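Local atomic coordinates of ABC transporter, ATP binding protein (Sulfolobus solfataricus, PDB entry 1OXX), a protein that binds and hydrolyses ATP as the energy-coupling subunit of an ABC transporter that takes up glucose, working beside two transmembrane proteins and a solute-binding protein. Residues L219-K224 against N231-Q236; D203-A208 against S239-I244; E101-P106 against A154-P159. The protein carries 1 engineered substitution. All blocks are in the same frame, centred on the assembly; numbering follows the deposited sequence.

Contact 1: L219-K224 against N231-Q236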
loop_
_atom_site.group_PDB
_atom_site.type_symbol
_atom_site.label_atom_id
_atom_site.label_comp_id
_atom_site.label_asym_id
_atom_site.label_seq_id
_atom_site.Cartn_x
_atom_site.Cartn_y
_atom_site.Cartn_z
ATOM N N LEU A 219 2.825 7.651 12.208
ATOM C CA LEU A 219 1.905 7.991 11.145
ATOM C C LEU A 219 2.227 9.420 10.735
ATOM O O LEU A 219 1.999 10.360 11.510
ATOM C CB LEU A 219 0.489 7.896 11.686
ATOM C CG LEU A 219 -0.641 7.988 10.692
ATOM C CD1 LEU A 219 -0.635 6.759 9.811
ATOM C CD2 LEU A 219 -1.950 8.107 11.461
ATOM N N VAL A 220 2.787 9.585 9.538
ATOM C CA VAL A 220 3.313 10.880 9.121
ATOM C C VAL A 220 2.393 11.667 8.195
ATOM O O VAL A 220 2.548 12.884 8.062
ATOM C CB VAL A 220 4.714 10.734 8.477
ATOM C CG1 VAL A 220 5.742 10.193 9.483
ATOM C CG2 VAL A 220 4.683 9.864 7.266
ATOM N N GLN A 221 1.431 10.988 7.568
ATOM C CA GLN A 221 0.459 11.644 6.701
ATOM C C GLN A 221 -0.731 10.721 6.510
ATOM O O GLN A 221 -0.592 9.488 6.506
ATOM C CB GLN A 221 1.073 11.984 5.332
ATOM C CG GLN A 221 0.159 12.820 4.441
ATOM C CD GLN A 221 0.859 13.379 3.216
ATOM O OE1 GLN A 221 2.043 13.085 2.961
ATOM N NE2 GLN A 221 0.132 14.189 2.441
ATOM N N VAL A 222 -1.911 11.312 6.415
ATOM C CA VAL A 222 -3.128 10.578 6.191
ATOM C C VAL A 222 -3.929 11.338 5.168
ATOM O O VAL A 222 -4.084 12.550 5.282
ATOM C CB VAL A 222 -3.987 10.500 7.470
ATOM C CG1 VAL A 222 -5.394 9.956 7.143
ATOM C CG2 VAL A 222 -3.294 9.676 8.493
ATOM N N GLY A 223 -4.463 10.632 4.189
ATOM C CA GLY A 223 -5.279 11.275 3.173
ATOM C C GLY A 223 -5.691 10.348 2.047
ATOM O O GLY A 223 -5.441 9.154 2.092
ATOM N N LYS A 224 -6.362 10.896 1.036
ATOM C CA LYS A 224 -6.734 10.119 -0.140
ATOM C C LYS A 224 -5.459 9.727 -0.858
ATOM O O LYS A 224 -4.504 10.501 -0.854
ATOM C CB LYS A 224 -7.603 10.950 -1.084
ATOM C CG LYS A 224 -8.956 11.279 -0.510
ATOM C CD LYS A 224 -9.743 12.198 -1.433
ATOM C CE LYS A 224 -11.164 12.356 -0.936
ATOM N NZ LYS A 224 -11.929 13.383 -1.707
ATOM N N ASN A 231 0.614 15.590 -3.280
ATOM C CA ASN A 231 1.005 16.499 -2.197
ATOM C C ASN A 231 1.628 15.758 -1.009
ATOM O O ASN A 231 1.154 15.854 0.125
ATOM C CB ASN A 231 -0.205 17.324 -1.767
ATOM C CG ASN A 231 -0.768 18.138 -2.905
ATOM O OD1 ASN A 231 -0.089 19.010 -3.445
ATOM N ND2 ASN A 231 -1.999 17.836 -3.299
ATOM N N PRO A 232 2.700 15.028 -1.259
ATOM C CA PRO A 232 3.347 14.300 -0.160
ATOM C C PRO A 232 4.025 15.258 0.805
ATOM O O PRO A 232 4.610 16.255 0.382
ATOM C CB PRO A 232 4.387 13.438 -0.862
ATOM C CG PRO A 232 4.660 14.159 -2.168
ATOM C CD PRO A 232 3.358 14.807 -2.551
ATOM N N VAL A 233 4.010 14.915 2.090
ATOM C CA VAL A 233 4.565 15.806 3.105
ATOM C C VAL A 233 6.081 15.768 3.135
ATOM O O VAL A 233 6.725 16.681 3.666
ATOM C CB VAL A 233 3.996 15.461 4.501
ATOM C CG1 VAL A 233 4.584 14.179 5.015
ATOM C CG2 VAL A 233 4.239 16.599 5.500
ATOM N N SER A 234 6.654 14.733 2.539
ATOM C CA SER A 234 8.093 14.537 2.541
ATOM C C SER A 234 8.487 13.739 1.329
ATOM O O SER A 234 7.653 13.099 0.700
ATOM C CB SER A 234 8.524 13.766 3.787
ATOM O OG SER A 234 8.060 12.407 3.746
ATOM N N ILE A 235 9.773 13.743 0.997
ATOM C CA ILE A 235 10.224 12.950 -0.139
ATOM C C ILE A 235 10.075 11.446 0.160
ATOM O O ILE A 235 9.826 10.645 -0.748
ATOM C CB ILE A 235 11.675 13.328 -0.583
ATOM C CG1 ILE A 235 11.962 12.794 -1.988
ATOM C CG2 ILE A 235 12.723 12.825 0.418
ATOM C CD1 ILE A 235 11.150 13.423 -3.093
ATOM N N GLN A 236 10.190 11.067 1.431
ATOM C CA GLN A 236 9.985 9.665 1.793
ATOM C C GLN A 236 8.548 9.231 1.529
ATOM O O GLN A 236 8.307 8.165 0.972
ATOM C CB GLN A 236 10.362 9.360 3.238
ATOM C CG GLN A 236 10.269 7.867 3.510
ATOM C CD GLN A 236 11.102 7.396 4.681
ATOM O OE1 GLN A 236 11.434 6.207 4.768
ATOM N NE2 GLN A 236 11.434 8.308 5.585
#

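Contact 2: D203-A208 against S239-I244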
loop_
_atom_site.group_PDB
_atom_site.type_symbol
_atom_site.label_atom_id
_atom_site.label_comp_id
_atom_site.label_asym_id
_atom_site.label_seq_id
_atom_site.Cartn_x
_atom_site.Cartn_y
_atom_site.Cartn_z
ATOM N N ASP A 203 -1.796 -1.833 -4.457
ATOM C CA ASP A 203 -2.830 -2.406 -3.616
ATOM C C ASP A 203 -3.648 -1.272 -2.990
ATOM O O ASP A 203 -4.878 -1.331 -2.901
ATOM C CB ASP A 203 -2.199 -3.287 -2.544
ATOM C CG ASP A 203 -1.597 -4.567 -3.116
ATOM O OD1 ASP A 203 -0.748 -5.191 -2.442
ATOM O OD2 ASP A 203 -1.903 -4.995 -4.233
ATOM N N ILE A 204 -2.954 -0.217 -2.570
ATOM C CA ILE A 204 -3.594 0.955 -1.971
ATOM C C ILE A 204 -4.485 1.681 -2.977
ATOM O O ILE A 204 -5.638 1.999 -2.697
ATOM C CB ILE A 204 -2.494 1.929 -1.486
ATOM C CG1 ILE A 204 -1.715 1.315 -0.335
ATOM C CG2 ILE A 204 -3.071 3.285 -1.092
ATOM C CD1 ILE A 204 -2.559 0.954 0.802
ATOM N N PHE A 205 -3.956 1.967 -4.152
ATOM C CA PHE A 205 -4.749 2.687 -5.145
ATOM C C PHE A 205 -5.985 1.911 -5.577
ATOM O O PHE A 205 -7.026 2.503 -5.889
ATOM C CB PHE A 205 -3.896 3.063 -6.346
ATOM C CG PHE A 205 -3.126 4.331 -6.137
ATOM C CD1 PHE A 205 -1.803 4.290 -5.740
ATOM C CD2 PHE A 205 -3.740 5.565 -6.268
ATOM C CE1 PHE A 205 -1.089 5.460 -5.514
ATOM C CE2 PHE A 205 -3.043 6.725 -6.045
ATOM C CZ PHE A 205 -1.711 6.677 -5.658
ATOM N N ALA A 206 -5.862 0.595 -5.608
ATOM C CA ALA A 206 -6.948 -0.227 -6.087
ATOM C C ALA A 206 -8.072 -0.316 -5.088
ATOM O O ALA A 206 -9.244 -0.323 -5.472
ATOM C CB ALA A 206 -6.436 -1.621 -6.412
ATOM N N ILE A 207 -7.727 -0.356 -3.803
ATOM C CA ILE A 207 -8.706 -0.694 -2.781
ATOM C C ILE A 207 -9.023 0.354 -1.730
ATOM O O ILE A 207 -10.141 0.396 -1.234
ATOM C CB ILE A 207 -8.215 -1.959 -2.043
ATOM C CG1 ILE A 207 -8.233 -3.168 -2.980
ATOM C CG2 ILE A 207 -9.071 -2.238 -0.829
ATOM C CD1 ILE A 207 -7.391 -4.336 -2.477
ATOM N N ALA A 208 -8.049 1.188 -1.375
ATOM C CA ALA A 208 -8.215 2.096 -0.256
ATOM C C ALA A 208 -8.719 3.466 -0.657
ATOM O O ALA A 208 -8.279 4.018 -1.663
ATOM C CB ALA A 208 -6.884 2.225 0.474
ATOM N N SER A 239 7.966 8.844 -2.267
ATOM C CA SER A 239 8.485 7.614 -2.859
ATOM C C SER A 239 7.733 6.362 -2.420
ATOM O O SER A 239 7.677 5.379 -3.144
ATOM C CB SER A 239 9.970 7.474 -2.544
ATOM O OG SER A 239 10.192 7.126 -1.197
ATOM N N LEU A 240 7.142 6.392 -1.236
ATOM C CA LEU A 240 6.376 5.241 -0.780
ATOM C C LEU A 240 5.099 5.050 -1.603
ATOM O O LEU A 240 4.650 3.902 -1.831
ATOM C CB LEU A 240 6.045 5.367 0.713
ATOM C CG LEU A 240 7.209 5.031 1.624
ATOM C CD1 LEU A 240 6.989 5.570 3.038
ATOM C CD2 LEU A 240 7.434 3.511 1.616
ATOM N N ILE A 241 4.507 6.162 -2.040
ATOM C CA ILE A 241 3.245 6.104 -2.758
ATOM C C ILE A 241 3.406 5.914 -4.268
ATOM O O ILE A 241 2.430 5.640 -4.947
ATOM C CB ILE A 241 2.385 7.353 -2.411
ATOM C CG1 ILE A 241 0.938 7.219 -2.917
ATOM C CG2 ILE A 241 3.022 8.592 -2.961
ATOM C CD1 ILE A 241 0.064 6.342 -2.059
ATOM N N GLY A 242 4.632 6.054 -4.780
ATOM C CA GLY A 242 4.890 5.871 -6.201
ATOM C C GLY A 242 6.308 6.227 -6.594
ATOM O O GLY A 242 7.037 6.849 -5.820
ATOM N N GLU A 243 6.685 5.869 -7.815
ATOM C CA GLU A 243 8.010 6.190 -8.321
ATOM C C GLU A 243 8.233 7.681 -8.372
ATOM O O GLU A 243 7.345 8.457 -8.743
ATOM C CB GLU A 243 8.213 5.621 -9.730
ATOM C CG GLU A 243 8.199 4.111 -9.778
ATOM C CD GLU A 243 8.837 3.559 -11.037
ATOM O OE1 GLU A 243 8.634 4.159 -12.109
ATOM O OE2 GLU A 243 9.537 2.526 -10.943
ATOM N N ILE A 244 9.437 8.078 -7.993
ATOM C CA ILE A 244 9.812 9.477 -8.059
ATOM C C ILE A 244 11.327 9.626 -8.140
ATOM O O ILE A 244 12.076 8.821 -7.577
ATOM C CB ILE A 244 9.257 10.262 -6.835
ATOM C CG1 ILE A 244 9.370 11.766 -7.080
ATOM C CG2 ILE A 244 9.975 9.856 -5.564
ATOM C CD1 ILE A 244 8.485 12.617 -6.178
#

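Contact 3: E101-P106 against A154-P159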
loop_
_atom_site.group_PDB
_atom_site.type_symbol
_atom_site.label_atom_id
_atom_site.label_comp_id
_atom_site.label_asym_id
_atom_site.label_seq_id
_atom_site.Cartn_x
_atom_site.Cartn_y
_atom_site.Cartn_z
ATOM N N GLU A 101 -13.075 -28.226 3.942
ATOM C CA GLU A 101 -12.639 -28.333 5.311
ATOM C C GLU A 101 -11.934 -27.067 5.772
ATOM O O GLU A 101 -12.068 -26.634 6.930
ATOM C CB GLU A 101 -11.713 -29.549 5.443
ATOM C CG GLU A 101 -12.426 -30.886 5.326
ATOM C CD GLU A 101 -11.496 -32.083 5.438
ATOM O OE1 GLU A 101 -10.473 -32.148 4.727
ATOM O OE2 GLU A 101 -11.810 -32.991 6.254
ATOM N N ASN A 102 -11.179 -26.441 4.869
ATOM C CA ASN A 102 -10.503 -25.196 5.199
ATOM C C ASN A 102 -11.512 -24.084 5.474
ATOM O O ASN A 102 -11.341 -23.298 6.401
ATOM C CB ASN A 102 -9.573 -24.770 4.063
ATOM C CG ASN A 102 -8.161 -25.236 4.271
ATOM O OD1 ASN A 102 -7.409 -24.642 5.061
ATOM N ND2 ASN A 102 -7.774 -26.308 3.579
ATOM N N ILE A 103 -12.555 -24.002 4.655
ATOM C CA ILE A 103 -13.563 -22.965 4.808
ATOM C C ILE A 103 -14.451 -23.222 6.029
ATOM O O ILE A 103 -14.878 -22.279 6.706
ATOM C CB ILE A 103 -14.381 -22.832 3.526
ATOM C CG1 ILE A 103 -13.476 -22.451 2.347
ATOM C CG2 ILE A 103 -15.500 -21.801 3.700
ATOM C CD1 ILE A 103 -14.171 -22.572 0.963
ATOM N N ALA A 104 -14.697 -24.486 6.337
ATOM C CA ALA A 104 -15.539 -24.849 7.469
ATOM C C ALA A 104 -14.843 -24.683 8.807
ATOM O O ALA A 104 -15.496 -24.559 9.850
ATOM C CB ALA A 104 -15.980 -26.268 7.333
ATOM N N PHE A 105 -13.522 -24.711 8.802
ATOM C CA PHE A 105 -12.760 -24.703 10.042
ATOM C C PHE A 105 -13.189 -23.636 11.058
ATOM O O PHE A 105 -13.360 -23.954 12.230
ATOM C CB PHE A 105 -11.262 -24.586 9.737
ATOM C CG PHE A 105 -10.390 -24.858 10.929
ATOM C CD1 PHE A 105 -10.223 -26.148 11.397
ATOM C CD2 PHE A 105 -9.765 -23.825 11.585
ATOM C CE1 PHE A 105 -9.427 -26.401 12.500
ATOM C CE2 PHE A 105 -8.966 -24.071 12.688
ATOM C CZ PHE A 105 -8.800 -25.363 13.141
ATOM N N PRO A 106 -13.364 -22.386 10.641
ATOM C CA PRO A 106 -13.742 -21.348 11.608
ATOM C C PRO A 106 -15.103 -21.579 12.245
ATOM O O PRO A 106 -15.402 -20.950 13.259
ATOM C CB PRO A 106 -13.759 -20.072 10.762
ATOM C CG PRO A 106 -12.850 -20.378 9.593
ATOM C CD PRO A 106 -13.143 -21.833 9.295
ATOM N N ALA A 154 -12.057 -16.406 5.406
ATOM C CA ALA A 154 -12.165 -15.129 6.120
ATOM C C ALA A 154 -13.586 -14.614 6.251
ATOM O O ALA A 154 -13.874 -13.873 7.193
ATOM C CB ALA A 154 -11.339 -14.097 5.430
ATOM N N LEU A 155 -14.468 -14.993 5.327
ATOM C CA LEU A 155 -15.833 -14.454 5.248
ATOM C C LEU A 155 -16.911 -15.366 5.815
ATOM O O LEU A 155 -18.074 -14.991 5.939
ATOM C CB LEU A 155 -16.166 -14.175 3.786
ATOM C CG LEU A 155 -15.290 -13.128 3.117
ATOM C CD1 LEU A 155 -15.653 -13.045 1.646
ATOM C CD2 LEU A 155 -15.449 -11.794 3.780
ATOM N N VAL A 156 -16.513 -16.574 6.165
ATOM C CA VAL A 156 -17.492 -17.600 6.519
ATOM C C VAL A 156 -18.341 -17.303 7.758
ATOM O O VAL A 156 -19.470 -17.770 7.853
ATOM C CB VAL A 156 -16.822 -19.005 6.601
ATOM C CG1 VAL A 156 -16.094 -19.202 7.894
ATOM C CG2 VAL A 156 -17.861 -20.063 6.388
ATOM N N LYS A 157 -17.801 -16.534 8.694
ATOM C CA LYS A 157 -18.546 -16.137 9.908
ATOM C C LYS A 157 -19.197 -14.752 9.808
ATOM O O LYS A 157 -19.554 -14.151 10.819
ATOM C CB LYS A 157 -17.638 -16.128 11.141
ATOM C CG LYS A 157 -17.083 -17.487 11.574
ATOM C CD LYS A 157 -16.388 -17.405 12.927
ATOM C CE LYS A 157 -15.095 -16.607 12.864
ATOM N NZ LYS A 157 -14.422 -16.521 14.200
ATOM N N ASP A 158 -19.356 -14.242 8.602
ATOM C CA ASP A 158 -19.904 -12.896 8.403
ATOM C C ASP A 158 -19.311 -11.815 9.317
ATOM O O ASP A 158 -19.904 -11.316 10.263
ATOM C CB ASP A 158 -21.417 -12.862 8.519
ATOM C CG ASP A 158 -22.020 -11.746 7.680
ATOM O OD1 ASP A 158 -21.728 -11.712 6.454
ATOM O OD2 ASP A 158 -22.762 -10.854 8.151
ATOM N N PRO A 159 -18.129 -11.418 8.968
ATOM C CA PRO A 159 -17.424 -10.392 9.723
ATOM C C PRO A 159 -17.916 -8.981 9.451
ATOM O O PRO A 159 -18.620 -8.725 8.476
ATOM C CB PRO A 159 -16.004 -10.503 9.189
ATOM C CG PRO A 159 -16.095 -11.116 7.878
ATOM C CD PRO A 159 -17.385 -11.859 7.785
HETATM O O HOH W 1 -13.864 -19.286 14.713
#

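Contact 1: L219-K224 against N231-Q236
Strand 219-223 runs past the connection that ends one helix at Asn231 and starts the next after Ser234, and the two backbones come nearest at Gln221 and Val233, whose CA atoms are 6.9 Å apart. One side chain carries the polar part of the contact. Gln221 holds CG anti to its own N (chi1 -173°) and stays extended beyond it, which carries the amide clear of the strand to the connection. There both ends of the amide are used. NE2 donates to Asn231 O at 3.0 Å, an almost straight bond with the acceptor lying close to the plane of the amide. OE1 accepts Val233 N at 2.8 Å along a more bent path (147° at the hydrogen), the N-H coming in tilted 34° from the carbonyl plane of Gln221. Two partners two residues apart fix the rotation of the amide and take up one carbonyl and one N-H of the connection. With an alanine here, Asn231 O and Val233 N would probably lose these mates and the connection would be freer to shift against the strand. Val233 and Gln221 lie alongside each other, pointing opposite ways: Val233 CG1 is 3.4 Å from Gln221 OE1 and 3.9 Å from Val220 O, an apolar flank to a largely exposed contact. Just beyond, Ser234 OG caps Val237 N and starts helix 235-241. The arrangement is a side-chain amide bridging a helix-to-helix link to an edge strand, here the antiparallel last strand, paired with Val213 and Val211, of the P-loop ATPase sheet.

Contact 2: D203-A208 against S239-I244
The P-loop ATPase core of this ABC protein meets its final helix where Ile204 and Phe205, on helix 201-207, pack against Ile241 at the end of helix 235-241. In ABC ATPases a helix in the place of 201-207 follows the switch histidine, and Ile204 sits close to the nucleotide site: its side chain is about 8 Å from that of Lys44, which probably binds ATP. Beyond Ile241 the backbone leaves the helix at Gly242 and runs extended toward the C-terminal domain. The contact is small and apolar, with no hydrogen bond across it. Ile241 does most of the work. Its CG1 lies anti to the backbone N (chi1 -169°), and the turn at chi2 (78°) swings CD1 toward helix 201-207, where it reaches the CE1 corner of the Phe205 ring at 3.7 Å from Ile241 CD1. Ile241 CG1 touches the same side of the ring, 3.7 Å from Phe205 CE1 and 3.9 Å from Phe205 CZ, and the two side chains cross at about a right angle. Ile204 joins more loosely, its CG2 4.5 Å from Ile241 CD1, a contact at the margin of packing distance. Leu37 from the central strand 33-37 touches both isoleucines, which are buried; Pro225 lies against Ile204 and Phe205, the latter still exposed. One polar atom also comes up to the ring: Ile241 O meets its edge in the plane of the ring, 3.6 Å from Phe205 CE1.

Contact 3: E101-P106 against A154-P159
In the helical part of the ABC ATPase domain, Ile103 on the short helix 99-104 and Pro106 in the 3-10 segment after it close on Val156 and Lys157, near the C-terminal end of helix 143-155. That longer helix begins in the ABC signature motif, and the chain after this contact enters strand 161-165 of the nucleotide-binding core, the strand that leads to Glu166; the contact therefore ties a short helix to the return from signature helix to core sheet.

Apolar packing comes first and centres on Val156. Its CG1 sits between the backbone N and the carbonyl carbon (chi1 80°), so that this methyl faces the ring of Pro106 and meets its CB and CG, the CB at 3.8 Å from Val156 CG1. The two side chains run roughly perpendicular to each other. The other methyl turns to Ile103, with Val156 CG2 4.0 Å from Ile103 CG2, and the Ile103 side chain also touches Val149, Ala152 and Val121. Leu107 also touches Val156.

Hydrogen bonding shapes the second segment. Asp158 N bonds Leu155 O at 3.0 Å, closing a type I turn that presents Val156 and Lys157, and Arg120 NE donates to Val156 O. Across the contact, a water donates to Pro106 O at 2.7 Å. Lys157 was modelled in two conformers; in the one described here its chain bends at chi3 and NZ donates to the same water at 2.9 Å, so the bridge may be only partly occupied.

Contacts of carbon with backbone oxygen are the third kind. Both valine methyls lie near the carbonyl of Ile103, Val156 CG2 3.7 Å and Val156 CG1 3.5 Å from Ile103 O.

Contacts 1 and 2 hold neighbouring elements at the same end of the ATPase domain: both use helix 235-241, contact 1 at its start and contact 2 at its end. Their centres are about 12 Å apart, and they meet where Ile235 CD1 packs on Ile244 CD1 at 4.2 Å. The segments of contact 1 both fall between those of contact 2 in sequence. The chemistry follows depth: contact 1, at the surface, relies on direct amide-to-backbone bonds, whereas buried contact 2 is apolar. Contact 3, partly buried, lies across the chain's centre from contact 1, about 36 Å between centres, and combines apolar packing with a water that links the lysine in one of its conformers.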